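Local coordinates for protein endonuclease V (Bacillus subtilis, PDB 3GA2) that probably repairs deaminated DNA, cutting the strand at the second phosphodiester bond 3' to a deoxyinosine with the help of magnesium, at residues S38-D46 / E109-G117; G127-F135 / L190-L198. The protein carries 1 engineered substitution. One frame throughout, in Å; residues are numbered along the deposited sequence.

Contact 1. Residues S38-D46 / E109-G117; sequences SINTTAGVD and EPDVFLFDG. Engineered in segment 38-46: Thr42 (natural residue Gly).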
# COMPACT_ATOMS: atom_id res chain seq x y z
N SER A 38 10.49 -16.44 6.86
CA SER A 38 11.86 -15.95 6.97
C SER A 38 11.90 -14.52 7.52
O SER A 38 12.97 -14.00 7.80
CB SER A 38 12.55 -15.97 5.60
OG SER A 38 12.15 -14.87 4.81
N ILE A 39 10.74 -13.89 7.70
CA ILE A 39 10.72 -12.51 8.21
C ILE A 39 10.36 -12.39 9.70
O ILE A 39 9.66 -13.23 10.26
CB ILE A 39 9.75 -11.63 7.41
CG1 ILE A 39 8.42 -12.37 7.21
CG2 ILE A 39 10.39 -11.23 6.09
CD1 ILE A 39 7.42 -11.62 6.36
N ASN A 40 10.86 -11.31 10.32
CA ASN A 40 10.62 -11.05 11.73
C ASN A 40 9.39 -10.18 11.97
O ASN A 40 8.64 -10.39 12.93
CB ASN A 40 11.84 -10.35 12.36
CG ASN A 40 13.11 -11.18 12.28
OD1 ASN A 40 13.15 -12.31 12.76
ND2 ASN A 40 14.15 -10.62 11.67
N THR A 41 9.18 -9.19 11.10
CA THR A 41 8.05 -8.28 11.24
C THR A 41 7.45 -7.87 9.89
O THR A 41 8.10 -7.95 8.85
CB THR A 41 8.48 -6.99 11.97
OG1 THR A 41 9.58 -6.39 11.27
CG2 THR A 41 8.89 -7.29 13.40
N THR A 42 6.19 -7.46 9.93
CA THR A 42 5.50 -6.98 8.73
C THR A 42 4.73 -5.75 9.20
O THR A 42 4.22 -5.71 10.32
CB THR A 42 4.53 -8.05 8.12
OG1 THR A 42 3.35 -8.16 8.92
CG2 THR A 42 5.20 -9.40 8.04
N ALA A 43 4.68 -4.72 8.36
CA ALA A 43 3.96 -3.51 8.74
C ALA A 43 2.80 -3.27 7.79
O ALA A 43 2.80 -3.74 6.65
CB ALA A 43 4.91 -2.30 8.73
N GLY A 44 1.80 -2.55 8.28
CA GLY A 44 0.64 -2.23 7.48
C GLY A 44 0.52 -0.72 7.41
O GLY A 44 0.70 -0.04 8.43
N VAL A 45 0.20 -0.19 6.24
CA VAL A 45 0.09 1.25 6.05
C VAL A 45 -1.27 1.63 5.47
O VAL A 45 -1.75 1.00 4.52
CB VAL A 45 1.16 1.78 5.07
CG1 VAL A 45 1.22 3.30 5.13
CG2 VAL A 45 2.52 1.18 5.41
N ASP A 46 -1.89 2.64 6.05
CA ASP A 46 -3.16 3.11 5.53
C ASP A 46 -3.24 4.62 5.76
O ASP A 46 -2.46 5.17 6.54
CB ASP A 46 -4.33 2.38 6.19
CG ASP A 46 -5.54 2.28 5.27
OD1 ASP A 46 -6.34 1.32 5.43
OD2 ASP A 46 -5.69 3.16 4.39
N GLU A 109 12.15 -1.87 12.52
CA GLU A 109 12.54 -1.84 11.12
C GLU A 109 11.77 -2.96 10.43
O GLU A 109 12.28 -4.07 10.29
CB GLU A 109 14.06 -2.07 10.98
CG GLU A 109 14.60 -1.83 9.56
CD GLU A 109 16.10 -2.07 9.46
OE1 GLU A 109 16.85 -1.54 10.31
OE2 GLU A 109 16.54 -2.76 8.51
N PRO A 110 10.53 -2.69 10.00
CA PRO A 110 9.74 -3.73 9.34
C PRO A 110 10.44 -4.32 8.13
O PRO A 110 11.07 -3.59 7.36
CB PRO A 110 8.46 -2.99 8.95
CG PRO A 110 8.34 -1.94 10.04
CD PRO A 110 9.76 -1.44 10.15
N ASP A 111 10.34 -5.64 7.98
CA ASP A 111 10.97 -6.33 6.85
C ASP A 111 10.15 -6.17 5.56
O ASP A 111 10.69 -6.31 4.46
CB ASP A 111 11.11 -7.83 7.13
CG ASP A 111 12.02 -8.13 8.31
OD1 ASP A 111 13.17 -7.66 8.33
OD2 ASP A 111 11.56 -8.85 9.22
N VAL A 112 8.86 -5.91 5.72
CA VAL A 112 7.96 -5.72 4.58
C VAL A 112 6.78 -4.84 4.97
O VAL A 112 6.27 -4.92 6.09
CB VAL A 112 7.40 -7.08 4.06
CG1 VAL A 112 6.63 -7.78 5.16
CG2 VAL A 112 6.48 -6.85 2.86
N PHE A 113 6.34 -3.99 4.04
CA PHE A 113 5.22 -3.09 4.28
C PHE A 113 4.05 -3.39 3.35
O PHE A 113 4.22 -3.40 2.13
CB PHE A 113 5.63 -1.63 4.05
CG PHE A 113 6.56 -1.07 5.08
CD1 PHE A 113 6.12 -0.08 5.97
CD2 PHE A 113 7.89 -1.46 5.13
CE1 PHE A 113 7.00 0.50 6.88
CE2 PHE A 113 8.77 -0.88 6.04
CZ PHE A 113 8.32 0.11 6.91
N LEU A 114 2.88 -3.65 3.92
CA LEU A 114 1.70 -3.91 3.11
C LEU A 114 0.86 -2.63 3.13
O LEU A 114 0.54 -2.10 4.19
CB LEU A 114 0.89 -5.10 3.65
CG LEU A 114 1.51 -6.50 3.54
CD1 LEU A 114 2.42 -6.76 4.74
CD2 LEU A 114 0.40 -7.54 3.51
N PHE A 115 0.51 -2.14 1.95
CA PHE A 115 -0.25 -0.91 1.82
C PHE A 115 -1.71 -1.08 1.44
O PHE A 115 -2.04 -1.94 0.62
CB PHE A 115 0.39 -0.01 0.76
CG PHE A 115 1.71 0.56 1.16
CD1 PHE A 115 2.85 -0.24 1.19
CD2 PHE A 115 1.82 1.90 1.49
CE1 PHE A 115 4.08 0.30 1.54
CE2 PHE A 115 3.05 2.45 1.85
CZ PHE A 115 4.18 1.65 1.87
N ASP A 116 -2.57 -0.27 2.04
CA ASP A 116 -3.97 -0.28 1.68
C ASP A 116 -3.97 0.58 0.42
O ASP A 116 -4.25 1.78 0.47
CB ASP A 116 -4.84 0.36 2.77
CG ASP A 116 -6.32 0.36 2.40
OD1 ASP A 116 -7.16 0.69 3.26
OD2 ASP A 116 -6.64 0.04 1.24
N GLY A 117 -3.63 -0.04 -0.71
CA GLY A 117 -3.56 0.65 -1.99
C GLY A 117 -2.81 -0.18 -3.03
O GLY A 117 -2.22 -1.20 -2.69
O HOH W 1 14.60 -7.75 10.51
O HOH W 2 12.22 -6.36 11.81
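Val45 lies alongside Phe115, both pointing to the same face of two neighbouring parallel strands. Its CG2 sits over the ring, 3.9 Å from the centroid of Phe115, a CH-pi contact. The same methyl meets Phe113 at its ring edge. Ala43 CB lies over a face of Phe113 and also touches Pro110. The backbones are joined by hydrogen bonds, such as the nearly straight one from Leu114 N to Ala43 O at 2.7 Å.

At the start of the pair the Asp111 carboxylate meets two backbone N-H groups of 38-46. Asp111 OD2 accepts from Asn40 N at 2.8 Å and from Thr41 N at 3.1 Å, the two donors coming from opposite faces of the carboxylate plane. Ile39 CG2 packs on Asp111 CB. Thr42, an engineered residue, lays CG2 against Val112 CG1.

At the other end Asp46 and Asp116 meet with carboxylate planes 72° apart. Extended at chi1 180°, the Asp116 carboxylate reaches Asp46; their OD1 atoms are modelled a doubtful 2.4 Å apart. Lys145 forms a salt bridge with Asp116. Asp46 and Asp116 sit on adjacent RNase H-like strands, and Asp223 joins them from helix 217-235, where a magnesium ion would probably bind.

Contact 2. Residues G127-F135 / L190-L198; sequences GVATHAAFF and LSCGNYIDL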
# COMPACT_ATOMS: atom_id res chain seq x y z
N GLY A 127 1.92 2.72 -8.52
CA GLY A 127 0.97 2.94 -7.44
C GLY A 127 1.74 3.24 -6.16
O GLY A 127 2.94 2.97 -6.07
N VAL A 128 1.05 3.77 -5.16
CA VAL A 128 1.66 4.14 -3.88
C VAL A 128 2.55 3.06 -3.24
O VAL A 128 3.63 3.37 -2.73
CB VAL A 128 0.57 4.62 -2.86
CG1 VAL A 128 -0.33 3.46 -2.47
CG2 VAL A 128 1.23 5.23 -1.62
N ALA A 129 2.11 1.81 -3.27
CA ALA A 129 2.92 0.75 -2.67
C ALA A 129 4.30 0.64 -3.33
O ALA A 129 5.32 0.49 -2.66
CB ALA A 129 2.19 -0.60 -2.75
N THR A 130 4.32 0.72 -4.66
CA THR A 130 5.57 0.64 -5.39
C THR A 130 6.41 1.90 -5.15
O THR A 130 7.59 1.83 -4.82
CB THR A 130 5.31 0.47 -6.91
OG1 THR A 130 4.63 -0.77 -7.14
CG2 THR A 130 6.63 0.47 -7.69
N HIS A 131 5.77 3.05 -5.32
CA HIS A 131 6.42 4.34 -5.14
C HIS A 131 7.04 4.50 -3.74
O HIS A 131 8.19 4.90 -3.61
CB HIS A 131 5.41 5.47 -5.41
CG HIS A 131 6.03 6.79 -5.71
ND1 HIS A 131 5.32 7.85 -6.25
CD2 HIS A 131 7.30 7.25 -5.54
CE1 HIS A 131 6.12 8.89 -6.40
NE2 HIS A 131 7.33 8.55 -5.97
N ALA A 132 6.27 4.18 -2.71
CA ALA A 132 6.76 4.29 -1.34
C ALA A 132 7.98 3.40 -1.09
O ALA A 132 8.84 3.73 -0.27
CB ALA A 132 5.65 3.93 -0.35
N ALA A 133 8.06 2.28 -1.79
CA ALA A 133 9.17 1.35 -1.61
C ALA A 133 10.53 2.01 -1.77
O ALA A 133 11.45 1.73 -1.00
CB ALA A 133 9.05 0.19 -2.58
N PHE A 134 10.67 2.89 -2.75
CA PHE A 134 11.95 3.55 -2.95
C PHE A 134 12.37 4.34 -1.72
O PHE A 134 13.54 4.30 -1.33
CB PHE A 134 11.90 4.47 -4.17
CG PHE A 134 11.62 3.76 -5.46
CD1 PHE A 134 10.33 3.71 -5.98
CD2 PHE A 134 12.64 3.11 -6.13
CE1 PHE A 134 10.06 3.03 -7.16
CE2 PHE A 134 12.38 2.42 -7.32
CZ PHE A 134 11.09 2.38 -7.83
N PHE A 135 11.43 5.04 -1.10
CA PHE A 135 11.76 5.81 0.10
C PHE A 135 12.07 4.91 1.29
O PHE A 135 13.03 5.15 2.03
CB PHE A 135 10.62 6.75 0.48
CG PHE A 135 10.46 7.93 -0.42
CD1 PHE A 135 9.74 7.82 -1.61
CD2 PHE A 135 10.99 9.16 -0.07
CE1 PHE A 135 9.54 8.94 -2.43
CE2 PHE A 135 10.80 10.29 -0.87
CZ PHE A 135 10.07 10.17 -2.06
N LEU A 190 -4.31 -7.72 -5.42
CA LEU A 190 -2.92 -7.83 -5.05
C LEU A 190 -1.92 -7.51 -6.14
O LEU A 190 -2.07 -7.94 -7.28
CB LEU A 190 -2.65 -9.25 -4.56
CG LEU A 190 -1.19 -9.61 -4.20
CD1 LEU A 190 -0.89 -9.07 -2.81
CD2 LEU A 190 -1.00 -11.13 -4.23
N SER A 191 -0.90 -6.75 -5.77
CA SER A 191 0.16 -6.42 -6.70
C SER A 191 1.44 -6.28 -5.91
O SER A 191 1.42 -5.95 -4.72
CB SER A 191 -0.12 -5.12 -7.45
OG SER A 191 -0.13 -4.00 -6.59
N CYS A 192 2.56 -6.57 -6.55
CA CYS A 192 3.84 -6.41 -5.89
C CYS A 192 3.96 -4.92 -5.70
O CYS A 192 3.34 -4.14 -6.43
CB CYS A 192 4.99 -6.86 -6.79
SG CYS A 192 5.12 -8.61 -7.08
N GLY A 193 4.74 -4.52 -4.71
CA GLY A 193 5.00 -3.11 -4.50
C GLY A 193 6.32 -2.97 -5.24
O GLY A 193 6.34 -2.59 -6.41
N ASN A 194 7.41 -3.30 -4.56
CA ASN A 194 8.75 -3.27 -5.17
C ASN A 194 9.66 -4.15 -4.31
O ASN A 194 9.40 -4.35 -3.13
CB ASN A 194 9.30 -1.84 -5.27
CG ASN A 194 10.54 -1.76 -6.16
OD1 ASN A 194 10.82 -2.67 -6.94
ND2 ASN A 194 11.27 -0.65 -6.07
N TYR A 195 10.69 -4.71 -4.94
CA TYR A 195 11.66 -5.55 -4.23
C TYR A 195 11.09 -6.88 -3.75
O TYR A 195 11.52 -7.41 -2.72
CB TYR A 195 12.24 -4.78 -3.04
CG TYR A 195 12.74 -3.39 -3.38
CD1 TYR A 195 13.61 -3.20 -4.44
CD2 TYR A 195 12.36 -2.29 -2.63
CE1 TYR A 195 14.10 -1.92 -4.75
CE2 TYR A 195 12.84 -1.02 -2.92
CZ TYR A 195 13.71 -0.84 -3.98
OH TYR A 195 14.19 0.43 -4.25
N ILE A 196 10.15 -7.44 -4.50
CA ILE A 196 9.53 -8.71 -4.13
C ILE A 196 8.73 -9.24 -5.32
O ILE A 196 8.15 -8.46 -6.08
CB ILE A 196 8.59 -8.49 -2.93
CG1 ILE A 196 7.97 -9.81 -2.47
CG2 ILE A 196 7.48 -7.52 -3.31
CD1 ILE A 196 7.10 -9.66 -1.21
N ASP A 197 8.70 -10.57 -5.49
CA ASP A 197 7.96 -11.17 -6.59
C ASP A 197 6.49 -11.41 -6.23
O ASP A 197 6.10 -11.31 -5.06
CB ASP A 197 8.62 -12.49 -7.05
CG ASP A 197 8.69 -13.53 -5.95
OD1 ASP A 197 7.85 -13.54 -5.04
OD2 ASP A 197 9.60 -14.38 -6.02
N LEU A 198 5.69 -11.71 -7.24
CA LEU A 198 4.26 -11.93 -7.03
C LEU A 198 3.98 -13.11 -6.12
O LEU A 198 3.08 -13.06 -5.28
CB LEU A 198 3.55 -12.13 -8.37
CG LEU A 198 2.02 -12.19 -8.26
CD1 LEU A 198 1.52 -11.01 -7.44
CD2 LEU A 198 1.40 -12.17 -9.67
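Thr130, on helix 128-136, reaches across to the backbone of Gly193. Its CB lies 3.3 Å from Gly193 O. From there the side chain forks. OG1 donates a hydrogen bond of 2.6 Å to Gly193 O, while CG2 rests against that same oxygen. The torsion explains the reach: OG1 is anti to the carbonyl carbon (chi1 -63°), beside the backbone N. The hydroxyl does not meet the carbonyl head-on. The C=O...donor angle is 118°, and the donor is tilted 32° from the carbonyl plane. A valine in its place would probably leave Gly193 O without the hydroxyl that donates to it from the helix.

Here the helix packs on the sheet of the RNase H-like fold, near the end of strand 188-194. Gly193 and Asn194 both face Thr140 on the neighbouring strand and form a classic beta bulge. Thr140 OG1 also bonds to Ala129 O, so strand 140-144 is tied to the same helix.

Past the bulge, Asn194 CB packs on Ala133 CB at 3.4 Å. The Asn194 side chain swings away from its own backbone N, and ND2 comes over one face of the Phe134 ring, 3.5 Å from Phe134 CE2 and offset toward the rim. The amide plane is steeply inclined to the ring. OD1 of the amide accepts from Asn29 N, and from Tyr195 N in a weak bond, which should limit its rotation.

Tyr195 crosses Phe134 at about a right angle. Its OH comes 3.6 Å from Phe134 CD2. Its ring edge meets Ala133 O, with CE2 at 3.6 Å from that oxygen, and CE2 also touches Ala133 CB.

In the fold
Contact 1 closes before contact 2 opens, so the two follow in series along the chain. Their centres lie about 11 Å apart. Both reach the same mixed sheet. Contact 1 joins strands 41-52 and 113-116 side by side within it. Contact 2 sets helix 128-136 against strand 188-194, which lies beyond strand 140-144. The helix follows strand 113-116 in the chain and links the two contacts: Phe115 CZ packs on Ala132 CB at 3.5 Å. Contact 1 holds both aspartates of the predicted magnesium site, and the side chain of Ala129 is about 9 Å from that of Asp116. Helix 128-136 packs on the sheet face that carries Phe113 and Phe115, on the strand that also bears Asp116.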